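Local coordinates for PDZ domain protein (Parabacteroides distasonis, PDB 4L8N) that is of unknown function but binds magnesium and carries N-terminal and C-terminal PDZ domains together with a DUF4136 domain, at residues A[362-365]-A[366-370]; A[353-356]-A[357-361]; A[371-374]-A[375-378]. One frame throughout, in Å; residues are numbered along the deposited sequence.

Following the chain from the N terminus, interaction 2 (353-361) comes first, covering the capped start of helix 354-367. Interaction 1 (362-370) takes over at the next residue and carries the same helix into a short 3-10 segment; the two are joined by a hydrogen bond from Lys362 to Ser358, with looser packing of Lys362 near Glu355. Interaction 3 (371-378) adjoins it in sequence and turns the chain within the loop toward helix 395-402. The three run in series, neither nested nor crossed, and each closes only a turn or two of backbone. Together they illustrate how purely local contacts shape a helix from cap to exit, while outward-reaching side chains tie it to helix 395-402 and neighbouring loops.

Interaction 1: A[362-365]-A[366-370]; sequences KRFI and TNTMQ. With EOH (ethanol), chain B.
Phe364 and Thr368 form the tight side of this one-turn contact at the C-terminal end of helix 354-367. Thr368 OG1 donates to Phe364 O at 2.7 Å and, in the same position, sits 3.9 Å above the plane of the Phe364 ring, over its centre. Methyl CG2 of Thr368 also reaches ring atom CE1 of Phe364 at 3.6 Å. The ring lies beneath that hydroxyl because its CG is anti to the backbone N (chi1 163°). A water donates to both Thr368 OG1 and Ile365 O, giving the hydroxyl an incoming bond as well. Beyond the two segments, Tyr117 meets the Phe364 ring edge-to-face, and Ala401 of helix 395-402 touches Thr368.

The exposed side has less side-chain packing, although Thr366 doubles the grip on Lys362 O, with N at 3.3 Å and OG1 at 3.1 Å arriving from opposite faces of the carbonyl plane. Selenomethionine Met369, bent at chi2 and chi3, merely brings SE to 4.0 Å from Ile365 CG2. Asn367 ND2 is hydrogen-bonded to Tyr407 OH. The carbonyl of Asn367 is taken by Gln370, whose NE2 lies 2.9 Å from Asn367 O, with an N-H...O angle of 170°.

Interaction 2: A[353-356]-A[357-361]; sequences SAEE and FSSAY
This is a local helix-start contact, in which Ser353 meets Phe357 and Glu355 meets Ser359 through the first turns of helix 354-367, probably part of the C-terminal PDZ domain. Ser353, the N-cap, and Glu356 make a capping box: Glu356 N donates to Ser353 OG at 3.0 Å, and Ser353 N returns a bond to Glu356 OE2 at 3.0 Å, approaching from above the carboxylate plane (46° out of it). The first helical bond follows, Phe357 N to Ser353 O at 3.2 Å, and the Phe357 ring brings CD2 within 3.3 Å of the same oxygen. That ring then runs into the interior, where Phe411 and His352 meet it edge-to-face.

Two residues on, Glu355 O is gripped twice by Ser359, from OG at 2.8 Å and from N at 3.0 Å, the two donors on opposite faces of its plane. Ser359 OG can do this because it stands beside its own backbone N (chi1 -58°). Ser358 OG faces elsewhere, to Lys362 NZ. The backbone amides of Ser353 and Glu356 thus find side-chain acceptors, and the negative charge of Glu356 so close to the N-terminal end of the helix would probably be favoured by the helix dipole.

Interaction 3: A[371-374]-A[375-378]; sequences YRDP and KTMF
Asp373 and Thr376 bracket a type I beta turn with Pro374 and Lys375 at its corners, closed by Thr376 N donating to Asp373 O at 3.1 Å; a second, weak bond from Met377 N to Pro374 O closes a turn shifted by one residue. Side chains reinforce this backbone. Thr376 OG1 also donates to Asp373 O, a short bond of 2.5 Å lying in the carbonyl plane, whereas the amide comes from 48° above it. The same hydroxyl is tied to Phe389 N in a neighbouring loop, and Asp373 itself pairs through its backbone with Phe389, so the turn is fastened to that loop. The Asp373 carboxylate, its CG anti to the backbone N (chi1 -176°), is turned toward Lys375, where OD1 takes two donors. The amide N stands at 3.2 Å from Asp373 OD1 and NZ at 3.0 Å, the latter a salt bridge, and they come from opposite faces of the carboxylate plane. NZ gets there because the lysine chain bends at both chi3 and chi4 and doubles back. Meanwhile Asp373 OD2 rests 3.6 Å from methyl CG2 of Thr376, and selenomethionine Met377 brings CE to 4.2 Å from Pro374 CB. With an alanine here in place of Asp373, Lys375 N and NZ would probably both lose their acceptor, leaving the ammonium without its counter-charge and the lysine end free to turn. An aspartate carboxylate accepting from the amide two residues on, across an intervening proline, is an Asx turn, superposed on the beta turn at the protein surface.

Interaction 1: A[362-365]-A[366-370]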
ATOM      1  N   LYS A 362     -14.953 -38.668  16.042  1.00 80.10           N
ATOM      2  CA  LYS A 362     -15.661 -37.446  16.455  1.00 80.69           C
ATOM      3  C   LYS A 362     -15.875 -37.450  17.974  1.00 82.32           C
ATOM      4  O   LYS A 362     -15.812 -36.396  18.600  1.00 82.77           O
ATOM      5  CB  LYS A 362     -17.015 -37.306  15.722  1.00 85.76           C
ATOM      6  CG  LYS A 362     -16.908 -36.988  14.235  1.00 98.47           C
ATOM      7  CD  LYS A 362     -18.274 -36.709  13.629  1.00110.01           C
ATOM      8  CE  LYS A 362     -18.343 -37.082  12.165  1.00121.08           C
ATOM      9  NZ  LYS A 362     -18.713 -38.513  11.974  1.00130.54           N
ATOM     10  N   ARG A 363     -16.092 -38.638  18.558  1.00 77.01           N
ATOM     11  CA  ARG A 363     -16.259 -38.825  19.997  1.00 77.20           C
ATOM     12  C   ARG A 363     -14.954 -38.528  20.735  1.00 80.33           C
ATOM     13  O   ARG A 363     -15.004 -37.893  21.790  1.00 81.70           O
ATOM     14  CB  ARG A 363     -16.742 -40.237  20.312  1.00 76.75           C
ATOM     15  CG  ARG A 363     -18.247 -40.394  20.183  1.00 85.45           C
ATOM     16  CD  ARG A 363     -18.652 -41.819  20.459  1.00 89.57           C
ATOM     17  NE  ARG A 363     -18.983 -42.522  19.219  1.00 98.80           N
ATOM     18  CZ  ARG A 363     -18.623 -43.775  18.944  1.00110.04           C
ATOM     19  NH1 ARG A 363     -17.895 -44.473  19.813  1.00 90.37           N
ATOM     20  NH2 ARG A 363     -18.969 -44.333  17.788  1.00 92.01           N
ATOM     21  N   PHE A 364     -13.790 -38.953  20.160  1.00 72.95           N
ATOM     22  CA  PHE A 364     -12.436 -38.716  20.695  1.00 69.58           C
ATOM     23  C   PHE A 364     -12.094 -37.216  20.725  1.00 71.00           C
ATOM     24  O   PHE A 364     -11.464 -36.760  21.673  1.00 69.98           O
ATOM     25  CB  PHE A 364     -11.354 -39.482  19.878  1.00 69.09           C
ATOM     26  CG  PHE A 364      -9.920 -39.015  20.069  1.00 68.25           C
ATOM     27  CD1 PHE A 364      -9.193 -39.383  21.198  1.00 69.86           C
ATOM     28  CD2 PHE A 364      -9.307 -38.191  19.129  1.00 69.36           C
ATOM     29  CE1 PHE A 364      -7.892 -38.918  21.395  1.00 68.46           C
ATOM     30  CE2 PHE A 364      -7.997 -37.738  19.322  1.00 70.15           C
ATOM     31  CZ  PHE A 364      -7.297 -38.116  20.447  1.00 67.56           C
ATOM     32  N   ILE A 365     -12.453 -36.469  19.679  1.00 66.49           N
ATOM     33  CA  ILE A 365     -12.122 -35.050  19.618  1.00 65.78           C
ATOM     34  C   ILE A 365     -12.898 -34.299  20.678  1.00 73.18           C
ATOM     35  O   ILE A 365     -12.332 -33.430  21.335  1.00 72.79           O
ATOM     36  CB  ILE A 365     -12.336 -34.487  18.201  1.00 67.68           C
ATOM     37  CG1 ILE A 365     -11.321 -35.134  17.242  1.00 66.68           C
ATOM     38  CG2 ILE A 365     -12.203 -32.967  18.180  1.00 66.29           C
ATOM     39  CD1 ILE A 365     -11.858 -35.352  15.976  1.00 77.88           C
ATOM     40  N   THR A 366     -14.168 -34.681  20.868  1.00 72.75           N
ATOM     41  CA  THR A 366     -15.115 -34.135  21.834  1.00 74.32           C
ATOM     42  C   THR A 366     -14.558 -34.316  23.259  1.00 76.89           C
ATOM     43  O   THR A 366     -14.393 -33.342  24.002  1.00 76.54           O
ATOM     44  CB  THR A 366     -16.483 -34.872  21.624  1.00 82.32           C
ATOM     45  OG1 THR A 366     -17.144 -34.334  20.477  1.00 83.47           O
ATOM     46  CG2 THR A 366     -17.415 -34.805  22.842  1.00 79.01           C
ATOM     47  N   ASN A 367     -14.258 -35.579  23.600  1.00 71.91           N
ATOM     48  CA  ASN A 367     -13.811 -36.041  24.898  1.00 71.76           C
ATOM     49  C   ASN A 367     -12.364 -35.646  25.259  1.00 74.77           C
ATOM     50  O   ASN A 367     -11.979 -35.812  26.425  1.00 74.99           O
ATOM     51  CB  ASN A 367     -13.988 -37.550  24.971  1.00 73.30           C
ATOM     52  CG  ASN A 367     -15.438 -38.002  24.966  1.00 93.86           C
ATOM     53  OD1 ASN A 367     -16.361 -37.261  25.328  1.00 89.31           O
ATOM     54  ND2 ASN A 367     -15.677 -39.236  24.552  1.00 84.10           N
ATOM     55  N   THR A 368     -11.578 -35.089  24.296  1.00 68.85           N
ATOM     56  CA  THR A 368     -10.203 -34.662  24.581  1.00 65.77           C
ATOM     57  C   THR A 368     -10.016 -33.158  24.370  1.00 66.87           C
ATOM     58  O   THR A 368      -8.882 -32.681  24.483  1.00 64.74           O
ATOM     59  CB  THR A 368      -9.174 -35.469  23.781  1.00 69.80           C
ATOM     60  OG1 THR A 368      -9.364 -35.268  22.380  1.00 68.04           O
ATOM     61  CG2 THR A 368      -9.200 -36.934  24.118  1.00 67.09           C
HETATM   62  N   MSE A 369     -11.114 -32.398  24.121  1.00 64.52           N
HETATM   63  CA  MSE A 369     -11.063 -30.924  23.948  1.00 64.90           C
HETATM   64  C   MSE A 369     -10.423 -30.232  25.167  1.00 70.77           C
HETATM   65  O   MSE A 369      -9.805 -29.169  25.042  1.00 70.95           O
HETATM   66  CB  MSE A 369     -12.468 -30.333  23.721  1.00 68.60           C
HETATM   67  CG  MSE A 369     -13.048 -30.585  22.339  1.00 75.07           C
HETATM   68 SE   MSE A 369     -11.907 -30.064  20.872  0.75 80.59          SE
HETATM   69  CE  MSE A 369     -12.130 -28.166  20.972  1.00 77.95           C
ATOM     70  N   GLN A 370     -10.588 -30.862  26.339  1.00 68.38           N
ATOM     71  CA  GLN A 370     -10.058 -30.480  27.646  1.00 69.43           C
ATOM     72  C   GLN A 370      -8.519 -30.536  27.713  1.00 74.16           C
ATOM     73  O   GLN A 370      -7.923 -29.857  28.561  1.00 76.21           O
ATOM     74  CB  GLN A 370     -10.648 -31.388  28.733  1.00 71.53           C
ATOM     75  CG  GLN A 370     -10.785 -32.858  28.331  1.00 77.50           C
ATOM     76  CD  GLN A 370     -11.139 -33.756  29.494  1.00 97.90           C
ATOM     77  OE1 GLN A 370     -10.900 -33.438  30.677  1.00 96.04           O
ATOM     78  NE2 GLN A 370     -11.684 -34.925  29.178  1.00 83.32           N
TER
HETATM   79  C1  EOH B 501     -11.580 -25.578  25.369  1.00 74.37           C
HETATM   80  C2  EOH B 501     -12.304 -26.242  26.550  1.00 72.08           C
HETATM   81  O   EOH B 501     -10.238 -26.011  25.457  1.00 76.35           O
HETATM   82  O   HOH W   1      -9.542 -32.913  20.753  1.00 58.51           O

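Interaction 2: A[353-356]-A[357-361]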
ATOM      1  N   SER A 353     -17.203 -50.294   9.856  1.00 93.63           N
ATOM      2  CA  SER A 353     -17.646 -49.482   8.719  1.00 94.63           C
ATOM      3  C   SER A 353     -16.978 -48.116   8.771  1.00 97.88           C
ATOM      4  O   SER A 353     -16.413 -47.748   9.800  1.00 96.33           O
ATOM      5  CB  SER A 353     -19.166 -49.322   8.727  1.00100.68           C
ATOM      6  OG  SER A 353     -19.600 -48.245   9.545  1.00110.54           O
ATOM      7  N   ALA A 354     -17.091 -47.352   7.683  1.00 95.25           N
ATOM      8  CA  ALA A 354     -16.566 -45.999   7.602  1.00 93.84           C
ATOM      9  C   ALA A 354     -17.271 -45.078   8.607  1.00 98.92           C
ATOM     10  O   ALA A 354     -16.606 -44.234   9.209  1.00 96.86           O
ATOM     11  CB  ALA A 354     -16.731 -45.464   6.188  1.00 95.16           C
ATOM     12  N   GLU A 355     -18.606 -45.253   8.812  1.00 98.70           N
ATOM     13  CA  GLU A 355     -19.360 -44.427   9.762  1.00 99.22           C
ATOM     14  C   GLU A 355     -19.062 -44.824  11.202  1.00100.58           C
ATOM     15  O   GLU A 355     -19.089 -43.954  12.077  1.00 99.60           O
ATOM     16  CB  GLU A 355     -20.870 -44.428   9.491  1.00103.65           C
ATOM     17  CG  GLU A 355     -21.341 -43.151   8.802  1.00118.06           C
ATOM     18  CD  GLU A 355     -20.885 -41.835   9.418  1.00145.12           C
ATOM     19  OE1 GLU A 355     -21.143 -41.619  10.625  1.00148.61           O
ATOM     20  OE2 GLU A 355     -20.259 -41.025   8.695  1.00136.17           O
ATOM     21  N   GLU A 356     -18.735 -46.115  11.445  1.00 95.52           N
ATOM     22  CA  GLU A 356     -18.317 -46.607  12.764  1.00 93.63           C
ATOM     23  C   GLU A 356     -17.023 -45.887  13.194  1.00 91.97           C
ATOM     24  O   GLU A 356     -16.905 -45.475  14.348  1.00 91.93           O
ATOM     25  CB  GLU A 356     -18.083 -48.126  12.733  1.00 95.33           C
ATOM     26  CG  GLU A 356     -19.332 -48.981  12.840  1.00105.85           C
ATOM     27  CD  GLU A 356     -19.014 -50.445  13.077  1.00119.21           C
ATOM     28  OE1 GLU A 356     -18.798 -50.827  14.251  1.00107.20           O
ATOM     29  OE2 GLU A 356     -18.939 -51.202  12.083  1.00111.57           O
ATOM     30  N   PHE A 357     -16.077 -45.720  12.234  1.00 82.79           N
ATOM     31  CA  PHE A 357     -14.770 -45.085  12.407  1.00 78.17           C
ATOM     32  C   PHE A 357     -14.921 -43.583  12.538  1.00 81.34           C
ATOM     33  O   PHE A 357     -14.324 -42.991  13.439  1.00 78.88           O
ATOM     34  CB  PHE A 357     -13.814 -45.436  11.240  1.00 77.63           C
ATOM     35  CG  PHE A 357     -13.067 -46.751  11.334  1.00 77.58           C
ATOM     36  CD1 PHE A 357     -12.226 -47.022  12.414  1.00 78.32           C
ATOM     37  CD2 PHE A 357     -13.136 -47.685  10.306  1.00 79.69           C
ATOM     38  CE1 PHE A 357     -11.509 -48.228  12.487  1.00 78.36           C
ATOM     39  CE2 PHE A 357     -12.415 -48.889  10.378  1.00 81.77           C
ATOM     40  CZ  PHE A 357     -11.606 -49.151  11.468  1.00 78.30           C
ATOM     41  N   SER A 358     -15.724 -42.972  11.644  1.00 80.08           N
ATOM     42  CA  SER A 358     -15.995 -41.543  11.616  1.00 80.02           C
ATOM     43  C   SER A 358     -16.612 -41.063  12.939  1.00 87.03           C
ATOM     44  O   SER A 358     -16.100 -40.103  13.518  1.00 87.28           O
ATOM     45  CB  SER A 358     -16.902 -41.192  10.445  1.00 84.58           C
ATOM     46  OG  SER A 358     -16.900 -39.792  10.216  1.00 95.55           O
ATOM     47  N   SER A 359     -17.664 -41.748  13.434  1.00 85.34           N
ATOM     48  CA  SER A 359     -18.351 -41.419  14.692  1.00 86.30           C
ATOM     49  C   SER A 359     -17.428 -41.570  15.912  1.00 86.55           C
ATOM     50  O   SER A 359     -17.377 -40.666  16.751  1.00 85.68           O
ATOM     51  CB  SER A 359     -19.586 -42.301  14.874  1.00 93.01           C
ATOM     52  OG  SER A 359     -20.467 -42.134  13.776  1.00105.42           O
ATOM     53  N   ALA A 360     -16.702 -42.710  15.994  1.00 80.39           N
ATOM     54  CA  ALA A 360     -15.755 -43.039  17.060  1.00 78.24           C
ATOM     55  C   ALA A 360     -14.647 -41.969  17.188  1.00 81.30           C
ATOM     56  O   ALA A 360     -14.268 -41.619  18.309  1.00 81.30           O
ATOM     57  CB  ALA A 360     -15.150 -44.408  16.803  1.00 77.94           C
ATOM     58  N   TYR A 361     -14.190 -41.417  16.045  1.00 76.24           N
ATOM     59  CA  TYR A 361     -13.171 -40.370  15.958  1.00 74.67           C
ATOM     60  C   TYR A 361     -13.721 -39.031  16.470  1.00 81.03           C
ATOM     61  O   TYR A 361     -13.039 -38.342  17.235  1.00 79.96           O
ATOM     62  CB  TYR A 361     -12.667 -40.239  14.503  1.00 74.14           C
ATOM     63  CG  TYR A 361     -11.642 -39.149  14.277  1.00 73.65           C
ATOM     64  CD1 TYR A 361     -10.382 -39.214  14.869  1.00 74.60           C
ATOM     65  CD2 TYR A 361     -11.913 -38.075  13.437  1.00 73.91           C
ATOM     66  CE1 TYR A 361      -9.420 -38.232  14.631  1.00 73.73           C
ATOM     67  CE2 TYR A 361     -10.963 -37.086  13.196  1.00 73.21           C
ATOM     68  CZ  TYR A 361      -9.717 -37.169  13.796  1.00 78.69           C
ATOM     69  OH  TYR A 361      -8.782 -36.187  13.585  1.00 76.75           O
TER

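Interaction 3: A[371-374]-A[375-378]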
ATOM      1  N   TYR A 371      -7.887 -31.344  26.836  1.00 67.99           N
ATOM      2  CA  TYR A 371      -6.438 -31.530  26.800  1.00 65.68           C
ATOM      3  C   TYR A 371      -5.736 -30.690  25.723  1.00 67.26           C
ATOM      4  O   TYR A 371      -4.529 -30.818  25.552  1.00 65.57           O
ATOM      5  CB  TYR A 371      -6.087 -33.002  26.591  1.00 65.61           C
ATOM      6  CG  TYR A 371      -6.747 -33.989  27.526  1.00 67.58           C
ATOM      7  CD1 TYR A 371      -6.826 -33.742  28.896  1.00 70.21           C
ATOM      8  CD2 TYR A 371      -7.183 -35.229  27.063  1.00 68.47           C
ATOM      9  CE1 TYR A 371      -7.401 -34.671  29.767  1.00 70.78           C
ATOM     10  CE2 TYR A 371      -7.749 -36.169  27.926  1.00 70.32           C
ATOM     11  CZ  TYR A 371      -7.856 -35.885  29.276  1.00 76.97           C
ATOM     12  OH  TYR A 371      -8.417 -36.817  30.119  1.00 81.23           O
ATOM     13  N   ARG A 372      -6.480 -29.826  25.032  1.00 63.58           N
ATOM     14  CA  ARG A 372      -5.974 -28.918  24.009  1.00 62.45           C
ATOM     15  C   ARG A 372      -5.449 -27.635  24.661  1.00 67.91           C
ATOM     16  O   ARG A 372      -5.913 -27.290  25.749  1.00 70.06           O
ATOM     17  CB  ARG A 372      -7.097 -28.580  23.020  1.00 62.22           C
ATOM     18  CG  ARG A 372      -7.687 -29.778  22.309  1.00 64.35           C
ATOM     19  CD  ARG A 372      -7.233 -29.804  20.879  1.00 62.12           C
ATOM     20  NE  ARG A 372      -7.695 -31.001  20.185  1.00 59.19           N
ATOM     21  CZ  ARG A 372      -7.032 -31.582  19.192  1.00 70.61           C
ATOM     22  NH1 ARG A 372      -5.875 -31.082  18.777  1.00 49.84           N
ATOM     23  NH2 ARG A 372      -7.508 -32.678  18.620  1.00 61.07           N
ATOM     24  N   ASP A 373      -4.521 -26.909  23.992  1.00 63.03           N
ATOM     25  CA  ASP A 373      -3.948 -25.673  24.520  1.00 63.29           C
ATOM     26  C   ASP A 373      -4.558 -24.462  23.785  1.00 68.37           C
ATOM     27  O   ASP A 373      -4.226 -24.202  22.614  1.00 66.98           O
ATOM     28  CB  ASP A 373      -2.409 -25.698  24.423  1.00 64.12           C
ATOM     29  CG  ASP A 373      -1.655 -24.511  25.014  1.00 78.37           C
ATOM     30  OD1 ASP A 373      -2.311 -23.600  25.585  1.00 80.24           O
ATOM     31  OD2 ASP A 373      -0.414 -24.484  24.896  1.00 85.33           O
ATOM     32  N   PRO A 374      -5.442 -23.706  24.480  1.00 66.93           N
ATOM     33  CA  PRO A 374      -6.119 -22.566  23.828  1.00 67.48           C
ATOM     34  C   PRO A 374      -5.205 -21.410  23.459  1.00 72.39           C
ATOM     35  O   PRO A 374      -5.588 -20.619  22.609  1.00 72.15           O
ATOM     36  CB  PRO A 374      -7.185 -22.138  24.836  1.00 71.09           C
ATOM     37  CG  PRO A 374      -6.739 -22.674  26.140  1.00 76.10           C
ATOM     38  CD  PRO A 374      -5.944 -23.913  25.858  1.00 70.47           C
ATOM     39  N   LYS A 375      -3.982 -21.360  24.019  1.00 70.15           N
ATOM     40  CA  LYS A 375      -2.980 -20.326  23.704  1.00 69.24           C
ATOM     41  C   LYS A 375      -2.436 -20.507  22.288  1.00 70.61           C
ATOM     42  O   LYS A 375      -1.866 -19.568  21.745  1.00 71.02           O
ATOM     43  CB  LYS A 375      -1.815 -20.344  24.717  1.00 72.07           C
ATOM     44  CG  LYS A 375      -2.234 -20.012  26.159  1.00 96.06           C
ATOM     45  CD  LYS A 375      -1.087 -20.106  27.206  1.00112.02           C
ATOM     46  CE  LYS A 375      -0.617 -21.512  27.569  1.00125.84           C
ATOM     47  NZ  LYS A 375      -1.687 -22.351  28.188  1.00132.87           N
ATOM     48  N   THR A 376      -2.627 -21.704  21.692  1.00 65.48           N
ATOM     49  CA  THR A 376      -2.157 -22.091  20.351  1.00 63.22           C
ATOM     50  C   THR A 376      -3.254 -22.018  19.266  1.00 66.95           C
ATOM     51  O   THR A 376      -2.935 -22.239  18.095  1.00 65.32           O
ATOM     52  CB  THR A 376      -1.599 -23.524  20.370  1.00 65.18           C
ATOM     53  OG1 THR A 376      -2.667 -24.436  20.617  1.00 63.55           O
ATOM     54  CG2 THR A 376      -0.506 -23.712  21.389  1.00 64.63           C
HETATM   55  N   MSE A 377      -4.533 -21.730  19.657  1.00 64.94           N
HETATM   56  CA  MSE A 377      -5.712 -21.660  18.777  1.00 64.25           C
HETATM   57  C   MSE A 377      -5.465 -20.849  17.517  1.00 69.61           C
HETATM   58  O   MSE A 377      -5.051 -19.692  17.602  1.00 71.56           O
HETATM   59  CB  MSE A 377      -6.929 -21.085  19.504  1.00 67.70           C
HETATM   60  CG  MSE A 377      -8.242 -21.363  18.779  1.00 75.16           C
HETATM   61 SE   MSE A 377      -9.836 -20.608  19.629  0.75 85.73          SE
HETATM   62  CE  MSE A 377      -9.403 -20.881  21.556  1.00 83.37           C
ATOM     63  N   PHE A 378      -5.730 -21.459  16.349  1.00 63.45           N
ATOM     64  CA  PHE A 378      -5.573 -20.821  15.054  1.00 61.32           C
ATOM     65  C   PHE A 378      -6.687 -21.262  14.114  1.00 66.72           C
ATOM     66  O   PHE A 378      -7.339 -22.289  14.345  1.00 65.01           O
ATOM     67  CB  PHE A 378      -4.179 -21.125  14.448  1.00 60.61           C
ATOM     68  CG  PHE A 378      -3.899 -22.560  14.060  1.00 60.35           C
ATOM     69  CD1 PHE A 378      -3.428 -23.475  14.999  1.00 63.32           C
ATOM     70  CD2 PHE A 378      -4.067 -22.987  12.753  1.00 60.82           C
ATOM     71  CE1 PHE A 378      -3.152 -24.804  14.637  1.00 63.14           C
ATOM     72  CE2 PHE A 378      -3.806 -24.316  12.395  1.00 63.27           C
ATOM     73  CZ  PHE A 378      -3.341 -25.213  13.336  1.00 61.24           C
TER